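Side-chain contacts in cytochrome c' (Thermochromatium tepidum, PDB 3VRC), which carries a covalently attached heme c within a four-helix bundle and probably takes part in electron transfer in a purple photosynthetic bacterium: residues B[84-87]-B[88-92]; B[16-19]-B[20-23]. All coordinates share one frame; numbering follows the deposited sequence.

Contact 2 (16-23) comes first along the chain, on helix 5-31, and contact 1 (84-92) follows on helix 81-103; each is a pair of consecutive helical turns in the four-helix bundle of cytochrome c'. Their centres lie about 17 Å apart, and both touch the same heme c. Contact 1 meets the heme at its periphery, through Val-84, Leu-87, Ala-88 and Leu-91, whereas contact 2 lays the ring of Tyr-16 over a face of the porphyrin, close to the iron. The two touch where Leu-91 CD2 packs at 4.1 Å from Met-19 CE. Together they build part of the heme pocket, which His-125 of helix 107-128 completes as axial ligand of the iron.

Contact 1 (B[84-87]-B[88-92]); sequences VGKL and ARDLG. With HEC (heme c), chain L.
Two turns of helix 81-103, one of the long helices that enclose the heme, carry this contact, with Lys-86 and Asp-90 joined by an i to i+4 salt bridge. Lys-86 NZ lies 2.8 Å from Asp-90 OD2 and meets its syn lone pair, on the side of the other oxygen; OD1 stands farther from NZ, at 3.5 Å. The lysine chain sets out with CG anti to the backbone N (chi1 -174°) and bends at chi2 (-94°), which carries NZ along the helix to the carboxylate. Arg-89 turns back the other way. Its guanidinium lays one face over the preceding turn, Lys-86 CA 3.5 Å and Gly-85 O 3.4 Å above the plane, both toward its rim, and its NH2 comes 3.6 Å from Lys-86 CB. Beneath these side chains run the i to i+4 backbone bonds of a regular alpha-helix, among them Ala-88 N to Val-84 O at 2.9 Å.

In the cytochrome c' bundle the apolar side of this helix faces heme c. The heme CBC atom sits 3.5 Å from Ala-88 N. Leu-91 spreads its two branches along the porphyrin edge: CD1 is 3.7 Å from heme CAB, and CD2 packs on the CMC methyl. Leu-87 also touches Cys-124 and Tyr-128 of helix 107-128, and Leu-91 touches Val-117 of the same helix.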
ATOM      1  N   VAL B  84      15.864  -0.145 -14.194  1.00 17.37           N
ATOM      2  CA  VAL B  84      14.759  -0.411 -13.297  0.80 16.02           C
ATOM      3  C   VAL B  84      14.283   0.857 -12.602  1.00 15.46           C
ATOM      4  O   VAL B  84      13.107   1.122 -12.498  1.00 14.65           O
ATOM      5  CB  VAL B  84      15.182  -1.464 -12.200  0.80 17.97           C
ATOM      6  CG1 VAL B  84      14.042  -1.730 -11.246  0.80 17.60           C
ATOM      7  CG2 VAL B  84      15.635  -2.780 -12.830  0.80 18.02           C
ATOM      8  N   GLY B  85      15.236   1.665 -12.139  1.00 15.79           N
ATOM      9  CA  GLY B  85      14.943   2.917 -11.490  1.00 15.57           C
ATOM     10  C   GLY B  85      14.169   3.862 -12.410  1.00 15.03           C
ATOM     11  O   GLY B  85      13.220   4.551 -12.004  1.00 15.86           O
ATOM     12  N   LYS B  86      14.580   3.913 -13.673  1.00 15.10           N
ATOM     13  CA  LYS B  86      13.901   4.756 -14.645  1.00 17.01           C
ATOM     14  C   LYS B  86      12.458   4.261 -14.843  1.00 13.66           C
ATOM     15  O   LYS B  86      11.497   5.076 -14.890  1.00 14.87           O
ATOM     16  CB  LYS B  86      14.650   4.730 -15.984  1.00 19.03           C
ATOM     17  CG  LYS B  86      14.098   5.704 -17.016  1.00 22.73           C
ATOM     18  CD  LYS B  86      13.076   5.080 -17.964  1.00 23.17           C
ATOM     19  CE  LYS B  86      12.482   6.142 -18.903  1.00 24.41           C
ATOM     20  NZ  LYS B  86      11.481   5.523 -19.831  1.00 23.58           N
ATOM     21  N   LEU B  87      12.268   2.947 -14.962  1.00 12.99           N
ATOM     22  CA  LEU B  87      10.919   2.392 -15.119  1.00 12.58           C
ATOM     23  C   LEU B  87      10.064   2.662 -13.877  1.00 12.64           C
ATOM     24  O   LEU B  87       8.840   2.899 -14.008  1.00 11.48           O
ATOM     25  CB  LEU B  87      10.966   0.915 -15.430  1.00 12.24           C
ATOM     26  CG  LEU B  87      11.664   0.538 -16.768  1.00 13.78           C
ATOM     27  CD1 LEU B  87      11.497  -0.918 -17.041  1.00 15.23           C
ATOM     28  CD2 LEU B  87      11.238   1.397 -17.941  1.00 16.22           C
ATOM     29  N   ALA B  88      10.685   2.664 -12.697  1.00 12.29           N
ATOM     30  CA  ALA B  88       9.966   3.000 -11.481  1.00 12.01           C
ATOM     31  C   ALA B  88       9.564   4.457 -11.502  1.00 11.95           C
ATOM     32  O   ALA B  88       8.447   4.823 -11.083  1.00 12.36           O
ATOM     33  CB  ALA B  88      10.800   2.652 -10.260  1.00 13.21           C
ATOM     34  N   ARG B  89      10.454   5.332 -11.983  1.00 13.32           N
ATOM     35  CA  ARG B  89      10.077   6.751 -12.079  1.00 14.29           C
ATOM     36  C   ARG B  89       8.973   6.983 -13.073  1.00 12.88           C
ATOM     37  O   ARG B  89       8.083   7.814 -12.797  1.00 13.35           O
ATOM     38  CB  ARG B  89      11.313   7.575 -12.424  1.00 16.49           C
ATOM     39  CG  ARG B  89      12.271   7.776 -11.255  1.00 22.70           C
ATOM     40  CD  ARG B  89      13.408   8.781 -11.502  1.00 29.54           C
ATOM     41  NE  ARG B  89      14.160   8.527 -12.737  1.00 30.81           N
ATOM     42  CZ  ARG B  89      15.225   7.722 -12.847  1.00 28.15           C
ATOM     43  NH1 ARG B  89      15.690   7.020 -11.807  1.00 27.71           N
ATOM     44  NH2 ARG B  89      15.799   7.587 -14.030  1.00 28.77           N
ATOM     45  N   ASP B  90       8.952   6.229 -14.192  1.00 13.50           N
ATOM     46  CA  ASP B  90       7.858   6.357 -15.106  1.00 13.30           C
ATOM     47  C   ASP B  90       6.550   5.971 -14.426  1.00 11.32           C
ATOM     48  O   ASP B  90       5.534   6.651 -14.630  1.00 12.32           O
ATOM     49  CB  ASP B  90       8.012   5.410 -16.306  1.00 14.08           C
ATOM     50  CG  ASP B  90       9.096   5.812 -17.329  1.00 15.25           C
ATOM     51  OD1 ASP B  90       9.651   6.906 -17.242  1.00 17.75           O
ATOM     52  OD2 ASP B  90       9.347   4.895 -18.201  1.00 17.87           O
ATOM     53  N   LEU B  91       6.552   4.917 -13.613  1.00 11.13           N
ATOM     54  CA  LEU B  91       5.354   4.584 -12.850  1.00 10.37           C
ATOM     55  C   LEU B  91       4.992   5.697 -11.883  1.00  9.91           C
ATOM     56  O   LEU B  91       3.795   6.037 -11.793  1.00 10.82           O
ATOM     57  CB  LEU B  91       5.510   3.272 -12.083  1.00 10.67           C
ATOM     58  CG  LEU B  91       4.256   2.887 -11.304  1.00 10.29           C
ATOM     59  CD1 LEU B  91       3.159   2.463 -12.235  1.00 12.91           C
ATOM     60  CD2 LEU B  91       4.557   1.789 -10.272  1.00 11.15           C
ATOM     61  N   GLY B  92       5.948   6.265 -11.157  1.00 10.74           N
ATOM     62  CA  GLY B  92       5.608   7.286 -10.193  1.00 11.46           C
ATOM     63  C   GLY B  92       4.876   8.453 -10.839  1.00 11.30           C
ATOM     64  O   GLY B  92       3.892   8.974 -10.317  1.00 11.73           O
TER
HETATM   65 FE   HEC L 201       5.153  -5.157 -10.173  1.00  8.98          FE
HETATM   66  CHA HEC L 201       5.761  -8.176  -8.603  1.00  9.61           C
HETATM   67  CHB HEC L 201       1.777  -5.554  -9.683  1.00  9.82           C
HETATM   68  CHC HEC L 201       4.615  -1.956 -11.203  1.00  9.30           C
HETATM   69  CHD HEC L 201       8.506  -4.780 -10.640  1.00 10.58           C
HETATM   70  NA  HEC L 201       3.963  -6.647  -9.358  1.00  9.68           N
HETATM   71  C1A HEC L 201       4.391  -7.792  -8.763  1.00  9.15           C
HETATM   72  C2A HEC L 201       3.284  -8.610  -8.421  1.00 10.39           C
HETATM   73  C3A HEC L 201       2.108  -7.879  -8.746  1.00 10.16           C
HETATM   74  C4A HEC L 201       2.618  -6.638  -9.275  1.00  9.35           C
HETATM   75  CMA HEC L 201       0.690  -8.227  -8.515  1.00 11.83           C
HETATM   76  CAA HEC L 201       3.361 -10.014  -7.911  1.00 14.27           C
HETATM   77  CBA HEC L 201       2.712 -10.256  -6.635  1.00 14.42           C
HETATM   78  CGA HEC L 201       3.403  -9.399  -5.634  1.00 10.75           C
HETATM   79  O1A HEC L 201       2.632  -8.838  -4.775  1.00 13.77           O
HETATM   80  O2A HEC L 201       4.630  -9.270  -5.548  1.00 13.32           O
HETATM   81  NB  HEC L 201       3.500  -3.964 -10.346  1.00  8.97           N
HETATM   82  C1B HEC L 201       2.233  -4.294 -10.136  1.00  9.08           C
HETATM   83  C2B HEC L 201       1.306  -3.260 -10.539  1.00  9.12           C
HETATM   84  C3B HEC L 201       2.147  -2.217 -10.934  1.00  9.09           C
HETATM   85  C4B HEC L 201       3.508  -2.685 -10.802  1.00  8.70           C
HETATM   86  CMB HEC L 201      -0.160  -3.287 -10.488  1.00 10.60           C
HETATM   87  CAB HEC L 201       1.809  -0.849 -11.500  1.00  9.73           C
HETATM   88  CBB HEC L 201       0.683  -0.117 -10.883  1.00 10.27           C
HETATM   89  NC  HEC L 201       6.352  -3.631 -10.806  1.00  9.80           N
HETATM   90  C1C HEC L 201       5.958  -2.386 -11.224  1.00  9.47           C
HETATM   91  C2C HEC L 201       7.076  -1.594 -11.730  1.00  9.59           C
HETATM   92  C3C HEC L 201       8.193  -2.435 -11.534  1.00  9.72           C
HETATM   93  C4C HEC L 201       7.690  -3.681 -10.985  1.00  9.28           C
HETATM   94  CMC HEC L 201       6.925  -0.242 -12.318  1.00 11.00           C
HETATM   95  CAC HEC L 201       9.637  -2.188 -11.889  1.00 10.39           C
HETATM   96  CBC HEC L 201      10.040  -0.754 -12.062  1.00 11.89           C
HETATM   97  ND  HEC L 201       6.788  -6.261  -9.777  1.00  9.91           N
HETATM   98  C1D HEC L 201       8.087  -5.953 -10.011  1.00  9.71           C
HETATM   99  C2D HEC L 201       9.000  -6.949  -9.542  1.00 10.23           C
HETATM  100  C3D HEC L 201       8.244  -7.890  -8.893  1.00  9.54           C
HETATM  101  C4D HEC L 201       6.859  -7.408  -9.025  1.00  9.51           C
HETATM  102  CMD HEC L 201      10.503  -6.942  -9.728  1.00 11.32           C
HETATM  103  CAD HEC L 201       8.663  -9.104  -8.122  1.00 11.02           C
HETATM  104  CBD HEC L 201       8.883  -8.733  -6.630  1.00 10.90           C
HETATM  105  CGD HEC L 201       9.445  -9.891  -5.823  1.00 10.13           C
HETATM  106  O1D HEC L 201       8.874 -11.013  -5.952  1.00 10.83           O
HETATM  107  O2D HEC L 201      10.447  -9.681  -5.121  1.00 11.61           O

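Contact 2 (B[16-19]-B[20-23]); sequences YAFM and AWNM. With HEC (heme c), chain L.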
ATOM      1  N   TYR B  16       3.404  -4.117  -4.184  1.00  8.85           N
ATOM      2  CA  TYR B  16       2.858  -4.455  -5.500  1.00  8.85           C
ATOM      3  C   TYR B  16       1.486  -5.073  -5.400  1.00  8.81           C
ATOM      4  O   TYR B  16       0.592  -4.754  -6.182  1.00  9.06           O
ATOM      5  CB  TYR B  16       3.831  -5.422  -6.245  1.00 10.21           C
ATOM      6  CG  TYR B  16       5.142  -4.846  -6.565  1.00  9.29           C
ATOM      7  CD1 TYR B  16       5.278  -3.642  -7.275  1.00  9.97           C
ATOM      8  CD2 TYR B  16       6.315  -5.523  -6.190  1.00  9.97           C
ATOM      9  CE1 TYR B  16       6.529  -3.092  -7.554  1.00 10.44           C
ATOM     10  CE2 TYR B  16       7.560  -4.977  -6.464  1.00 10.27           C
ATOM     11  CZ  TYR B  16       7.676  -3.761  -7.103  1.00 10.25           C
ATOM     12  OH  TYR B  16       8.929  -3.203  -7.309  1.00 11.17           O
ATOM     13  N   ALA B  17       1.261  -6.001  -4.452  1.00  8.62           N
ATOM     14  CA  ALA B  17      -0.028  -6.653  -4.316  1.00  9.27           C
ATOM     15  C   ALA B  17      -1.101  -5.614  -3.991  1.00  8.86           C
ATOM     16  O   ALA B  17      -2.212  -5.687  -4.501  1.00  8.87           O
ATOM     17  CB  ALA B  17       0.028  -7.668  -3.211  1.00 10.81           C
ATOM     18  N   PHE B  18      -0.766  -4.635  -3.130  1.00  8.41           N
ATOM     19  CA  PHE B  18      -1.781  -3.695  -2.752  1.00  8.66           C
ATOM     20  C   PHE B  18      -2.085  -2.727  -3.883  1.00  8.91           C
ATOM     21  O   PHE B  18      -3.251  -2.336  -4.079  1.00  9.03           O
ATOM     22  CB  PHE B  18      -1.367  -2.969  -1.434  1.00  9.60           C
ATOM     23  CG  PHE B  18      -2.574  -2.543  -0.665  1.00  8.65           C
ATOM     24  CD1 PHE B  18      -3.337  -3.466   0.019  1.00  9.12           C
ATOM     25  CD2 PHE B  18      -3.007  -1.208  -0.627  1.00  8.09           C
ATOM     26  CE1 PHE B  18      -4.472  -3.127   0.733  1.00  9.54           C
ATOM     27  CE2 PHE B  18      -4.136  -0.862   0.074  1.00  8.59           C
ATOM     28  CZ  PHE B  18      -4.881  -1.810   0.743  1.00  8.95           C
ATOM     29  N   MET B  19      -1.062  -2.355  -4.659  1.00  8.74           N
ATOM     30  CA  MET B  19      -1.322  -1.562  -5.896  1.00  9.63           C
ATOM     31  C   MET B  19      -2.223  -2.348  -6.806  1.00  8.74           C
ATOM     32  O   MET B  19      -3.141  -1.748  -7.388  1.00  9.82           O
ATOM     33  CB  MET B  19      -0.054  -1.202  -6.613  1.00 10.62           C
ATOM     34  CG  MET B  19       0.731  -0.086  -5.966  1.00 11.19           C
ATOM     35  SD  MET B  19       1.944   0.693  -7.084  1.00 10.22           S
ATOM     36  CE  MET B  19       3.109  -0.656  -7.302  1.00 10.78           C
ATOM     37  N   ALA B  20      -1.936  -3.615  -7.028  1.00  9.10           N
ATOM     38  CA  ALA B  20      -2.726  -4.391  -7.961  1.00  9.52           C
ATOM     39  C   ALA B  20      -4.196  -4.461  -7.584  1.00  9.48           C
ATOM     40  O   ALA B  20      -5.058  -4.337  -8.427  1.00  9.53           O
ATOM     41  CB  ALA B  20      -2.134  -5.773  -8.107  1.00 10.65           C
ATOM     42  N   TRP B  21      -4.464  -4.599  -6.272  1.00  9.11           N
ATOM     43  CA  TRP B  21      -5.867  -4.645  -5.838  1.00  8.98           C
ATOM     44  C   TRP B  21      -6.562  -3.326  -6.199  1.00  8.72           C
ATOM     45  O   TRP B  21      -7.699  -3.340  -6.703  1.00  9.43           O
ATOM     46  CB  TRP B  21      -5.890  -4.851  -4.324  1.00  9.34           C
ATOM     47  CG  TRP B  21      -7.283  -4.845  -3.783  1.00  9.49           C
ATOM     48  CD1 TRP B  21      -8.353  -5.539  -4.212  1.00 10.12           C
ATOM     49  CD2 TRP B  21      -7.772  -4.056  -2.683  1.00  9.93           C
ATOM     50  NE1 TRP B  21      -9.487  -5.231  -3.498  1.00 11.23           N
ATOM     51  CE2 TRP B  21      -9.151  -4.341  -2.545  1.00 10.42           C
ATOM     52  CE3 TRP B  21      -7.168  -3.152  -1.797  1.00 10.77           C
ATOM     53  CZ2 TRP B  21      -9.935  -3.732  -1.553  1.00 11.53           C
ATOM     54  CZ3 TRP B  21      -7.950  -2.528  -0.835  1.00 12.19           C
ATOM     55  CH2 TRP B  21      -9.310  -2.832  -0.726  1.00 11.95           C
ATOM     56  N   ASN B  22      -5.899  -2.228  -5.949  1.00  8.31           N
ATOM     57  CA  ASN B  22      -6.498  -0.914  -6.257  1.00  8.48           C
ATOM     58  C   ASN B  22      -6.613  -0.659  -7.766  1.00  8.50           C
ATOM     59  O   ASN B  22      -7.621  -0.105  -8.207  1.00  9.11           O
ATOM     60  CB  ASN B  22      -5.744   0.148  -5.485  1.00  9.11           C
ATOM     61  CG  ASN B  22      -6.169   0.102  -4.017  1.00  8.64           C
ATOM     62  OD1 ASN B  22      -7.251   0.592  -3.684  1.00  9.80           O
ATOM     63  ND2 ASN B  22      -5.393  -0.563  -3.166  1.00  9.96           N
ATOM     64  N   MET B  23      -5.633  -1.095  -8.561  1.00  8.82           N
ATOM     65  CA  MET B  23      -5.775  -1.039 -10.016  1.00  9.50           C
ATOM     66  C   MET B  23      -7.005  -1.789 -10.454  1.00  9.18           C
ATOM     67  O   MET B  23      -7.738  -1.293 -11.330  1.00 10.07           O
ATOM     68  CB  MET B  23      -4.539  -1.598 -10.705  1.00  9.66           C
ATOM     69  CG  MET B  23      -3.294  -0.752 -10.547  1.00 10.18           C
ATOM     70  SD  MET B  23      -3.299   0.770 -11.497  1.00 10.73           S
ATOM     71  CE  MET B  23      -2.980   0.151 -13.143  1.00 12.10           C
TER
HETATM   72 FE   HEC L 201       5.153  -5.157 -10.173  1.00  8.98          FE
HETATM   73  CHA HEC L 201       5.761  -8.176  -8.603  1.00  9.61           C
HETATM   74  CHB HEC L 201       1.777  -5.554  -9.683  1.00  9.82           C
HETATM   75  CHC HEC L 201       4.615  -1.956 -11.203  1.00  9.30           C
HETATM   76  CHD HEC L 201       8.506  -4.780 -10.640  1.00 10.58           C
HETATM   77  NA  HEC L 201       3.963  -6.647  -9.358  1.00  9.68           N
HETATM   78  C1A HEC L 201       4.391  -7.792  -8.763  1.00  9.15           C
HETATM   79  C2A HEC L 201       3.284  -8.610  -8.421  1.00 10.39           C
HETATM   80  C3A HEC L 201       2.108  -7.879  -8.746  1.00 10.16           C
HETATM   81  C4A HEC L 201       2.618  -6.638  -9.275  1.00  9.35           C
HETATM   82  CMA HEC L 201       0.690  -8.227  -8.515  1.00 11.83           C
HETATM   83  CAA HEC L 201       3.361 -10.014  -7.911  1.00 14.27           C
HETATM   84  CBA HEC L 201       2.712 -10.256  -6.635  1.00 14.42           C
HETATM   85  CGA HEC L 201       3.403  -9.399  -5.634  1.00 10.75           C
HETATM   86  O1A HEC L 201       2.632  -8.838  -4.775  1.00 13.77           O
HETATM   87  O2A HEC L 201       4.630  -9.270  -5.548  1.00 13.32           O
HETATM   88  NB  HEC L 201       3.500  -3.964 -10.346  1.00  8.97           N
HETATM   89  C1B HEC L 201       2.233  -4.294 -10.136  1.00  9.08           C
HETATM   90  C2B HEC L 201       1.306  -3.260 -10.539  1.00  9.12           C
HETATM   91  C3B HEC L 201       2.147  -2.217 -10.934  1.00  9.09           C
HETATM   92  C4B HEC L 201       3.508  -2.685 -10.802  1.00  8.70           C
HETATM   93  CMB HEC L 201      -0.160  -3.287 -10.488  1.00 10.60           C
HETATM   94  CAB HEC L 201       1.809  -0.849 -11.500  1.00  9.73           C
HETATM   95  CBB HEC L 201       0.683  -0.117 -10.883  1.00 10.27           C
HETATM   96  NC  HEC L 201       6.352  -3.631 -10.806  1.00  9.80           N
HETATM   97  C1C HEC L 201       5.958  -2.386 -11.224  1.00  9.47           C
HETATM   98  C2C HEC L 201       7.076  -1.594 -11.730  1.00  9.59           C
HETATM   99  C3C HEC L 201       8.193  -2.435 -11.534  1.00  9.72           C
HETATM  100  C4C HEC L 201       7.690  -3.681 -10.985  1.00  9.28           C
HETATM  101  CMC HEC L 201       6.925  -0.242 -12.318  1.00 11.00           C
HETATM  102  CAC HEC L 201       9.637  -2.188 -11.889  1.00 10.39           C
HETATM  103  CBC HEC L 201      10.040  -0.754 -12.062  1.00 11.89           C
HETATM  104  ND  HEC L 201       6.788  -6.261  -9.777  1.00  9.91           N
HETATM  105  C1D HEC L 201       8.087  -5.953 -10.011  1.00  9.71           C
HETATM  106  C2D HEC L 201       9.000  -6.949  -9.542  1.00 10.23           C
HETATM  107  C3D HEC L 201       8.244  -7.890  -8.893  1.00  9.54           C
HETATM  108  C4D HEC L 201       6.859  -7.408  -9.025  1.00  9.51           C
HETATM  109  CMD HEC L 201      10.503  -6.942  -9.728  1.00 11.32           C
HETATM  110  CAD HEC L 201       8.663  -9.104  -8.122  1.00 11.02           C
HETATM  111  CBD HEC L 201       8.883  -8.733  -6.630  1.00 10.90           C
HETATM  112  CGD HEC L 201       9.445  -9.891  -5.823  1.00 10.13           C
HETATM  113  O1D HEC L 201       8.874 -11.013  -5.952  1.00 10.83           O
HETATM  114  O2D HEC L 201      10.447  -9.681  -5.121  1.00 11.61           O
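The backbone of 16-19 runs into 20-23 as unbroken alpha-helix, with four successive i to i+4 bonds from Ala-20 N to Tyr-16 O through Met-23 N to Met-19 O. Met-23 N lies 2.8 Å from Met-19 O. Phe-18 O accepts twice: Asn-22 N reaches it at 3.2 Å, and Asn-22 ND2 at 2.9 Å from the opposite face of the carbonyl plane. The side-chain bond is fairly straight, and the oxygen lies close to the amide plane, so this second bond helps to fix the rotation of the amide.

Phe-18 and Trp-21 lie side by side and point the same way, their planes inclined at 58°. Phe-18 CZ approaches the indole edge, 3.5 Å from Trp-21 CZ3, while Trp-21 CE3 sits over a face of the phenyl ring. Both side chains leave with CG anti to the backbone N (chi1 -152° and 177°), which sends the rings off in company.

Tyr-16 instead covers the heme: pyrrole nitrogen ND lies beneath the centre of its ring, and CD1 is 3.3 Å from the iron. The ring probably occupies the distal side, opposite the axial His-125, consistent with the arrangement in related cytochromes c', while its OH is hydrogen-bonded to Tyr-58. Phe-18, Met-19 and Asn-22 pack on helix 36-50, Met-23 on helix 107-128, and Ala-17, Phe-18, Trp-21 and Asn-22 also meet the second subunit, among them Trp-21 on Thr-11 and Phe-18 on Ser-52 of that subunit.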